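Local coordinates for protein serine-threonine phosphatase 2C (Toxoplasma gondii, PDB 2I44) that binds calcium ions and, as a member of the PP2C family, probably removes phosphate groups from serine and threonine residues of other proteins, at residues Thr9-Leu14 / Asn70-Val75; Pro20-Ala25 / Ala54-Phe59; Glu173-Asp178 / Asp248-Arg253. All coordinates share one frame; numbering follows the deposited sequence.

Contact 1: Thr9-Leu14 / Asn70-Val75; sequences TIHVPL and NVKDLV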
loop_
_atom_site.group_PDB
_atom_site.type_symbol
_atom_site.label_atom_id
_atom_site.label_comp_id
_atom_site.label_asym_id
_atom_site.label_seq_id
_atom_site.Cartn_x
_atom_site.Cartn_y
_atom_site.Cartn_z
ATOM N N THR A 9 9.561 -14.138 2.373
ATOM C CA THR A 9 9.167 -12.857 1.810
ATOM C C THR A 9 10.374 -12.124 1.237
ATOM O O THR A 9 11.515 -12.372 1.632
ATOM C CB THR A 9 8.488 -11.944 2.873
ATOM O OG1 THR A 9 9.324 -11.841 4.032
ATOM C CG2 THR A 9 7.134 -12.504 3.276
ATOM N N ILE A 10 10.115 -11.223 0.297
ATOM C CA ILE A 10 11.177 -10.448 -0.318
ATOM C C ILE A 10 11.044 -8.981 0.081
ATOM O O ILE A 10 9.940 -8.434 0.107
ATOM C CB ILE A 10 11.137 -10.603 -1.852
ATOM C CG1 ILE A 10 11.415 -12.069 -2.208
ATOM C CG2 ILE A 10 12.170 -9.685 -2.506
ATOM C CD1 ILE A 10 11.158 -12.436 -3.651
ATOM N N HIS A 11 12.172 -8.353 0.401
ATOM C CA HIS A 11 12.176 -6.953 0.815
ATOM C C HIS A 11 13.301 -6.151 0.164
ATOM O O HIS A 11 13.648 -5.065 0.627
ATOM C CB HIS A 11 12.308 -6.859 2.333
ATOM C CG HIS A 11 11.243 -7.597 3.082
ATOM N ND1 HIS A 11 9.934 -7.168 3.134
ATOM C CD2 HIS A 11 11.294 -8.737 3.811
ATOM C CE1 HIS A 11 9.228 -8.011 3.866
ATOM N NE2 HIS A 11 10.029 -8.971 4.289
ATOM N N VAL A 12 13.862 -6.681 -0.915
ATOM C CA VAL A 12 14.943 -6.004 -1.624
ATOM C C VAL A 12 14.545 -5.878 -3.080
ATOM O O VAL A 12 13.656 -6.588 -3.535
ATOM C CB VAL A 12 16.268 -6.811 -1.555
ATOM C CG1 VAL A 12 16.779 -6.857 -0.131
ATOM C CG2 VAL A 12 16.048 -8.230 -2.095
ATOM N N PRO A 13 15.194 -4.965 -3.825
ATOM C CA PRO A 13 14.877 -4.784 -5.246
ATOM C C PRO A 13 14.840 -6.139 -5.945
ATOM O O PRO A 13 15.699 -6.989 -5.720
ATOM C CB PRO A 13 16.018 -3.900 -5.740
ATOM C CG PRO A 13 16.279 -3.029 -4.550
ATOM C CD PRO A 13 16.234 -4.013 -3.393
ATOM N N LEU A 14 13.833 -6.336 -6.788
ATOM C CA LEU A 14 13.659 -7.594 -7.497
ATOM C C LEU A 14 13.616 -7.411 -9.011
ATOM O O LEU A 14 12.653 -6.872 -9.547
ATOM C CB LEU A 14 12.355 -8.260 -7.036
ATOM C CG LEU A 14 11.872 -9.564 -7.685
ATOM C CD1 LEU A 14 12.743 -10.729 -7.240
ATOM C CD2 LEU A 14 10.422 -9.821 -7.288
ATOM N N ASN A 70 9.226 -1.632 9.984
ATOM C CA ASN A 70 8.663 -2.709 10.781
ATOM C C ASN A 70 7.365 -3.307 10.246
ATOM O O ASN A 70 7.251 -4.532 10.120
ATOM C CB ASN A 70 8.457 -2.225 12.216
ATOM C CG ASN A 70 9.764 -2.118 12.976
ATOM O OD1 ASN A 70 10.292 -3.118 13.454
ATOM N ND2 ASN A 70 10.303 -0.905 13.070
ATOM N N VAL A 71 6.392 -2.460 9.927
ATOM C CA VAL A 71 5.112 -2.964 9.439
ATOM C C VAL A 71 5.283 -3.940 8.283
ATOM O O VAL A 71 4.476 -4.852 8.116
ATOM C CB VAL A 71 4.162 -1.805 9.008
ATOM C CG1 VAL A 71 4.380 -1.445 7.549
ATOM C CG2 VAL A 71 2.711 -2.197 9.270
ATOM N N LYS A 72 6.345 -3.768 7.502
ATOM C CA LYS A 72 6.587 -4.636 6.355
ATOM C C LYS A 72 6.804 -6.096 6.745
ATOM O O LYS A 72 6.541 -6.994 5.951
ATOM C CB LYS A 72 7.805 -4.161 5.560
ATOM C CG LYS A 72 9.105 -4.722 6.084
ATOM C CD LYS A 72 10.294 -4.225 5.314
ATOM C CE LYS A 72 11.568 -4.829 5.884
ATOM N NZ LYS A 72 12.769 -4.279 5.218
ATOM N N ASP A 73 7.300 -6.328 7.956
ATOM C CA ASP A 73 7.557 -7.683 8.428
ATOM C C ASP A 73 6.399 -8.199 9.277
ATOM O O ASP A 73 6.413 -9.343 9.728
ATOM C CB ASP A 73 8.852 -7.735 9.260
ATOM C CG ASP A 73 10.060 -7.152 8.525
ATOM O OD1 ASP A 73 10.351 -7.576 7.385
ATOM O OD2 ASP A 73 10.730 -6.272 9.102
ATOM N N LEU A 74 5.396 -7.358 9.494
ATOM C CA LEU A 74 4.250 -7.756 10.300
ATOM C C LEU A 74 3.021 -8.185 9.507
ATOM O O LEU A 74 2.215 -8.981 9.991
ATOM C CB LEU A 74 3.848 -6.614 11.238
ATOM C CG LEU A 74 4.899 -6.088 12.221
ATOM C CD1 LEU A 74 4.300 -4.937 13.036
ATOM C CD2 LEU A 74 5.365 -7.212 13.141
ATOM N N VAL A 75 2.870 -7.661 8.295
ATOM C CA VAL A 75 1.702 -7.971 7.479
ATOM C C VAL A 75 1.472 -9.429 7.096
ATOM O O VAL A 75 0.363 -9.931 7.253
ATOM C CB VAL A 75 1.668 -7.109 6.185
ATOM C CG1 VAL A 75 1.408 -5.655 6.550
ATOM C CG2 VAL A 75 2.979 -7.232 5.428
#
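This is a surface contact in the PP2C phosphatase fold, in which His-11 of the N-terminal loop meets Lys-72 and Asp-73 of helix 66-80, the helix that follows the calcium-binding strand 53-62. It centres on the imidazole of His-11. Lys-72 and Asp-73 both come over one face of that ring. The aliphatic part of Lys-72 makes a CH-pi contact: its CE sits 4.2 Å from the ring centroid of His-11 and 22° off the ring normal. CG of Lys-72 lies between the backbone N and the carbonyl carbon (chi1 87°), and the rest of the chain is extended, which carries CD and CE across the ring. Its NZ runs on past the ring and has a weak, long ion pair with Glu-69. ND1 of His-11 is hydrogen-bonded to Phe-40 O of strand 38-43, and NE2 bonds weakly to Thr-9 OG1 at 3.0 Å. The bond to Phe-40, with the weak one to Thr-9, probably limits the rotation of the imidazole. The carboxylate of Asp-73 stands nearly perpendicular to the ring, with planes 86° apart. Its OD1 is 3.4 Å from NE2 of His-11, but it lies above the ring plane, and the angle is too poor for a hydrogen bond.

Contact 2: Pro20-Ala25 / Ala54-Phe59; sequences PAFDAA and AFFGVF
The ring of Phe-22 receives the edge of Phe-56 on one face, while the methyl of Ala-54 approaches it obliquely. The two phenyl planes stand at 80° and their centroids are 5.2 Å apart, an edge-to-face (T-shaped) pair. CZ of Phe-56 leads, 3.6 Å from CE1 of Phe-22 and displaced from the ring centre toward the rim. In turn, CE1 of Phe-22 lies at the edge of the Phe-56 ring, in its plane. The two side chains come from opposite directions. CG of Phe-22 sits between its backbone N and carbonyl carbon (chi1 62°), and from there the ring reaches across to strand 53-62. The contact lies between the two beta-sheets of the PP2C sandwich: strand 22-29 belongs to one and strand 53-62 to the other. No hydrogen bond joins the two segments, so side chains alone bridge them here. Val-318 of strand 313-320 touches the side chains of both phenylalanines, and Tyr-19 meets the ring of Phe-22 with its plane inclined at about 35°. All three touching residues are buried and apolar. CB of Ala-54 lies 3.7 Å from CE2 of Phe-22 and 3.8 Å from its CZ.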
loop_
_atom_site.group_PDB
_atom_site.type_symbol
_atom_site.label_atom_id
_atom_site.label_comp_id
_atom_site.label_asym_id
_atom_site.label_seq_id
_atom_site.Cartn_x
_atom_site.Cartn_y
_atom_site.Cartn_z
ATOM N N PRO A 20 4.749 -18.847 -11.196
ATOM C CA PRO A 20 3.638 -19.579 -11.805
ATOM C C PRO A 20 2.464 -18.736 -12.311
ATOM O O PRO A 20 2.066 -18.857 -13.472
ATOM C CB PRO A 20 3.239 -20.553 -10.702
ATOM C CG PRO A 20 4.563 -20.896 -10.099
ATOM C CD PRO A 20 5.229 -19.538 -9.985
ATOM N N ALA A 21 1.923 -17.873 -11.457
ATOM C CA ALA A 21 0.777 -17.060 -11.849
ATOM C C ALA A 21 1.065 -15.606 -12.210
ATOM O O ALA A 21 0.132 -14.849 -12.479
ATOM C CB ALA A 21 -0.290 -17.110 -10.750
ATOM N N PHE A 22 2.333 -15.208 -12.244
ATOM C CA PHE A 22 2.647 -13.815 -12.557
ATOM C C PHE A 22 4.140 -13.557 -12.610
ATOM O O PHE A 22 4.931 -14.335 -12.081
ATOM C CB PHE A 22 2.064 -12.923 -11.466
ATOM C CG PHE A 22 2.652 -13.200 -10.111
ATOM C CD1 PHE A 22 3.805 -12.538 -9.679
ATOM C CD2 PHE A 22 2.095 -14.177 -9.291
ATOM C CE1 PHE A 22 4.393 -12.849 -8.454
ATOM C CE2 PHE A 22 2.678 -14.496 -8.061
ATOM C CZ PHE A 22 3.828 -13.831 -7.642
ATOM N N ASP A 23 4.518 -12.447 -13.236
ATOM C CA ASP A 23 5.916 -12.041 -13.294
ATOM C C ASP A 23 5.971 -10.762 -12.467
ATOM O O ASP A 23 5.048 -9.942 -12.516
ATOM C CB ASP A 23 6.355 -11.764 -14.731
ATOM C CG ASP A 23 6.165 -12.963 -15.636
ATOM O OD1 ASP A 23 6.346 -14.102 -15.152
ATOM O OD2 ASP A 23 5.840 -12.769 -16.830
ATOM N N ALA A 24 7.031 -10.588 -11.692
ATOM C CA ALA A 24 7.122 -9.405 -10.862
ATOM C C ALA A 24 8.478 -8.741 -10.891
ATOM O O ALA A 24 9.497 -9.368 -11.182
ATOM C CB ALA A 24 6.748 -9.753 -9.428
ATOM N N ALA A 25 8.470 -7.451 -10.584
ATOM C CA ALA A 25 9.680 -6.650 -10.546
ATOM C C ALA A 25 9.467 -5.587 -9.483
ATOM O O ALA A 25 8.343 -5.128 -9.277
ATOM C CB ALA A 25 9.927 -6.000 -11.897
ATOM N N ALA A 54 -0.288 -15.177 -3.567
ATOM C CA ALA A 54 0.849 -14.313 -3.292
ATOM C C ALA A 54 0.395 -13.042 -2.596
ATOM O O ALA A 54 -0.779 -12.677 -2.660
ATOM C CB ALA A 54 1.576 -13.977 -4.591
ATOM N N PHE A 55 1.338 -12.387 -1.925
ATOM C CA PHE A 55 1.077 -11.137 -1.211
ATOM C C PHE A 55 1.967 -10.039 -1.785
ATOM O O PHE A 55 3.141 -10.269 -2.075
ATOM C CB PHE A 55 1.382 -11.286 0.281
ATOM C CG PHE A 55 1.253 -10.000 1.052
ATOM C CD1 PHE A 55 0.024 -9.602 1.568
ATOM C CD2 PHE A 55 2.356 -9.176 1.245
ATOM C CE1 PHE A 55 -0.105 -8.404 2.267
ATOM C CE2 PHE A 55 2.238 -7.973 1.942
ATOM C CZ PHE A 55 1.007 -7.587 2.453
ATOM N N PHE A 56 1.398 -8.849 -1.937
ATOM C CA PHE A 56 2.136 -7.711 -2.468
ATOM C C PHE A 56 1.889 -6.504 -1.580
ATOM O O PHE A 56 0.743 -6.177 -1.283
ATOM C CB PHE A 56 1.671 -7.404 -3.892
ATOM C CG PHE A 56 1.836 -8.556 -4.837
ATOM C CD1 PHE A 56 3.075 -8.832 -5.411
ATOM C CD2 PHE A 56 0.761 -9.392 -5.127
ATOM C CE1 PHE A 56 3.239 -9.934 -6.266
ATOM C CE2 PHE A 56 0.917 -10.492 -5.979
ATOM C CZ PHE A 56 2.156 -10.762 -6.547
ATOM N N GLY A 57 2.959 -5.828 -1.176
ATOM C CA GLY A 57 2.803 -4.663 -0.323
ATOM C C GLY A 57 3.899 -3.625 -0.484
ATOM O O GLY A 57 5.074 -3.960 -0.615
ATOM N N VAL A 58 3.504 -2.358 -0.492
ATOM C CA VAL A 58 4.436 -1.250 -0.610
ATOM C C VAL A 58 4.065 -0.274 0.500
ATOM O O VAL A 58 2.881 -0.038 0.753
ATOM C CB VAL A 58 4.322 -0.566 -1.993
ATOM C CG1 VAL A 58 5.196 0.684 -2.035
ATOM C CG2 VAL A 58 4.747 -1.537 -3.085
ATOM N N PHE A 59 5.066 0.303 1.157
ATOM C CA PHE A 59 4.794 1.199 2.278
ATOM C C PHE A 59 5.562 2.512 2.251
ATOM O O PHE A 59 6.792 2.517 2.235
ATOM C CB PHE A 59 5.108 0.455 3.583
ATOM C CG PHE A 59 4.585 -0.954 3.612
ATOM C CD1 PHE A 59 3.253 -1.209 3.924
ATOM C CD2 PHE A 59 5.416 -2.023 3.281
ATOM C CE1 PHE A 59 2.752 -2.506 3.903
ATOM C CE2 PHE A 59 4.925 -3.327 3.258
ATOM C CZ PHE A 59 3.588 -3.567 3.570
#

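Contact 3: Glu173-Asp178 / Asp248-Arg253; sequences EFLTVD and DVRVVR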
loop_
_atom_site.group_PDB
_atom_site.type_symbol
_atom_site.label_atom_id
_atom_site.label_comp_id
_atom_site.label_asym_id
_atom_site.label_seq_id
_atom_site.Cartn_x
_atom_site.Cartn_y
_atom_site.Cartn_z
ATOM N N GLU A 173 -6.879 2.252 -14.499
ATOM C CA GLU A 173 -7.521 2.932 -13.384
ATOM C C GLU A 173 -6.811 2.630 -12.066
ATOM O O GLU A 173 -6.029 1.686 -11.971
ATOM C CB GLU A 173 -8.974 2.466 -13.267
ATOM C CG GLU A 173 -9.106 1.029 -12.750
ATOM C CD GLU A 173 -10.541 0.647 -12.400
ATOM O OE1 GLU A 173 -11.257 1.503 -11.838
ATOM O OE2 GLU A 173 -10.949 -0.511 -12.667
ATOM N N PHE A 174 -7.088 3.447 -11.056
ATOM C CA PHE A 174 -6.534 3.228 -9.726
ATOM C C PHE A 174 -7.591 2.404 -9.000
ATOM O O PHE A 174 -8.782 2.642 -9.181
ATOM C CB PHE A 174 -6.334 4.557 -8.988
ATOM C CG PHE A 174 -5.134 5.323 -9.439
ATOM C CD1 PHE A 174 -3.862 4.753 -9.375
ATOM C CD2 PHE A 174 -5.263 6.625 -9.909
ATOM C CE1 PHE A 174 -2.740 5.469 -9.770
ATOM C CE2 PHE A 174 -4.150 7.346 -10.304
ATOM C CZ PHE A 174 -2.886 6.766 -10.233
ATOM N N LEU A 175 -7.169 1.428 -8.202
ATOM C CA LEU A 175 -8.122 0.612 -7.459
ATOM C C LEU A 175 -8.305 1.179 -6.054
ATOM O O LEU A 175 -9.104 0.680 -5.267
ATOM C CB LEU A 175 -7.631 -0.835 -7.366
ATOM C CG LEU A 175 -7.482 -1.576 -8.697
ATOM C CD1 LEU A 175 -6.896 -2.970 -8.459
ATOM C CD2 LEU A 175 -8.837 -1.671 -9.381
ATOM N N THR A 176 -7.554 2.228 -5.744
ATOM C CA THR A 176 -7.628 2.846 -4.427
ATOM C C THR A 176 -7.755 4.358 -4.516
ATOM O O THR A 176 -7.183 4.989 -5.400
ATOM C CB THR A 176 -6.360 2.532 -3.589
ATOM O OG1 THR A 176 -5.203 3.038 -4.274
ATOM C CG2 THR A 176 -6.206 1.037 -3.387
ATOM N N VAL A 177 -8.508 4.926 -3.584
ATOM C CA VAL A 177 -8.702 6.365 -3.502
ATOM C C VAL A 177 -8.008 6.832 -2.212
ATOM O O VAL A 177 -8.234 6.265 -1.147
ATOM C CB VAL A 177 -10.204 6.712 -3.444
ATOM C CG1 VAL A 177 -10.385 8.202 -3.188
ATOM C CG2 VAL A 177 -10.877 6.305 -4.770
ATOM N N ASP A 178 -7.173 7.859 -2.313
ATOM C CA ASP A 178 -6.424 8.353 -1.160
ATOM C C ASP A 178 -7.290 8.728 0.034
ATOM O O ASP A 178 -8.396 9.234 -0.125
ATOM C CB ASP A 178 -5.600 9.592 -1.524
ATOM C CG ASP A 178 -4.642 9.354 -2.677
ATOM O OD1 ASP A 178 -4.447 8.183 -3.080
ATOM O OD2 ASP A 178 -4.075 10.352 -3.173
ATOM N N ASP A 248 -9.623 0.423 3.274
ATOM C CA ASP A 248 -10.743 0.289 2.349
ATOM C C ASP A 248 -10.326 -0.998 1.654
ATOM O O ASP A 248 -9.151 -1.167 1.323
ATOM C CB ASP A 248 -10.814 1.450 1.341
ATOM C CG ASP A 248 -11.488 2.686 1.921
ATOM O OD1 ASP A 248 -12.592 2.552 2.490
ATOM O OD2 ASP A 248 -10.925 3.790 1.809
ATOM N N VAL A 249 -11.257 -1.922 1.468
ATOM C CA VAL A 249 -10.919 -3.185 0.831
ATOM C C VAL A 249 -11.768 -3.399 -0.407
ATOM O O VAL A 249 -12.955 -3.068 -0.420
ATOM C CB VAL A 249 -11.112 -4.367 1.812
ATOM C CG1 VAL A 249 -10.651 -5.665 1.171
ATOM C CG2 VAL A 249 -10.327 -4.106 3.094
ATOM N N ARG A 250 -11.143 -3.948 -1.445
ATOM C CA ARG A 250 -11.803 -4.219 -2.718
ATOM C C ARG A 250 -11.285 -5.526 -3.318
ATOM O O ARG A 250 -10.079 -5.697 -3.515
ATOM C CB ARG A 250 -11.550 -3.064 -3.695
ATOM C CG ARG A 250 -12.102 -3.276 -5.103
ATOM C CD ARG A 250 -11.846 -2.059 -6.000
ATOM N NE ARG A 250 -12.362 -2.243 -7.356
ATOM C CZ ARG A 250 -12.243 -1.349 -8.338
ATOM N NH1 ARG A 250 -11.621 -0.198 -8.125
ATOM N NH2 ARG A 250 -12.747 -1.607 -9.540
ATOM N N VAL A 251 -12.199 -6.452 -3.595
ATOM C CA VAL A 251 -11.828 -7.729 -4.185
ATOM C C VAL A 251 -12.193 -7.730 -5.671
ATOM O O VAL A 251 -13.349 -7.539 -6.039
ATOM C CB VAL A 251 -12.551 -8.917 -3.497
ATOM C CG1 VAL A 251 -12.137 -10.227 -4.160
ATOM C CG2 VAL A 251 -12.219 -8.950 -2.009
ATOM N N VAL A 252 -11.196 -7.945 -6.515
ATOM C CA VAL A 252 -11.407 -7.969 -7.951
ATOM C C VAL A 252 -11.070 -9.343 -8.520
ATOM O O VAL A 252 -10.127 -9.994 -8.066
ATOM C CB VAL A 252 -10.532 -6.889 -8.651
ATOM C CG1 VAL A 252 -9.131 -6.904 -8.073
ATOM C CG2 VAL A 252 -10.475 -7.138 -10.152
ATOM N N ARG A 253 -11.861 -9.793 -9.491
ATOM C CA ARG A 253 -11.603 -11.077 -10.138
ATOM C C ARG A 253 -10.537 -10.851 -11.198
ATOM O O ARG A 253 -10.653 -9.930 -12.007
ATOM C CB ARG A 253 -12.846 -11.604 -10.850
ATOM C CG ARG A 253 -14.006 -11.985 -9.972
ATOM C CD ARG A 253 -15.200 -12.366 -10.849
ATOM N NE ARG A 253 -16.372 -12.739 -10.057
ATOM C CZ ARG A 253 -16.568 -13.942 -9.521
ATOM N NH1 ARG A 253 -15.671 -14.908 -9.693
ATOM N NH2 ARG A 253 -17.659 -14.176 -8.802
HETATM O O HOH W 1 -10.594 6.090 0.180
#
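Asp-248 meets the loop after strand 169-174 through a water, at the start of a contact between the two beta-sheets of the PP2C sandwich. Its strand, 248-253, pairs with 149-155 in one sheet. Strand 169-174 is an outermost strand of the other. The water donates to OD2 of Asp-248 at 2.8 Å and to the backbone O of Val-177 at 2.7 Å. Both acceptors have another partner: OD2 of Asp-248 is hydrogen-bonded to His-179, and O of Val-177 to His-154. Val-249 turns away toward helix 98-130.

Arg-250 carries most of the direct contact. Its CG is anti to the backbone N (chi1 176°), and the chain is extended as far as NE. The guanidinium therefore reaches right across to Leu-175, whose side chain it crosses at about a right angle. CD2 of Leu-175 lies over one face of the guanidinium, near its rim, 3.4 Å from NH1 of Arg-250. The charged group is thus packed against a methyl. The carboxylate of Glu-173 and the guanidinium of Arg-250 are steeply inclined, with planes 81° apart. Their salt bridge is long: OE2 of Glu-173 is 3.8 Å from NH2 of Arg-250.

Further along, Val-251 touches Pro-106 of helix 98-130. Val-252 points toward the other sheet and touches Met-162 and His-258 there. Its CG1 comes to 4.5 Å from CD1 of Leu-175.

Contacts 1 and 2 are neighbours, with centres 11 Å apart, and they touch. Strand 53-62 of contact 2 leads along the chain into helix 66-80 of contact 1, and Phe-55 and Phe-59 pack against Val-75, Val-71 and Lys-72. Both segments of contact 2 fall between those of contact 1 in sequence. Contact 3 comes later in the chain. Its centre is 16 Å from that of contact 2 and 21 Å from that of contact 1. Contacts 2 and 3 each bridge the same two sheets. Contact 1 joins the N-terminal loop to a helix. Contacts 1 and 2 thus meet on the strand-helix unit that bears the calcium ligands Asp-60 and Gly-61; contact 3 lies elsewhere.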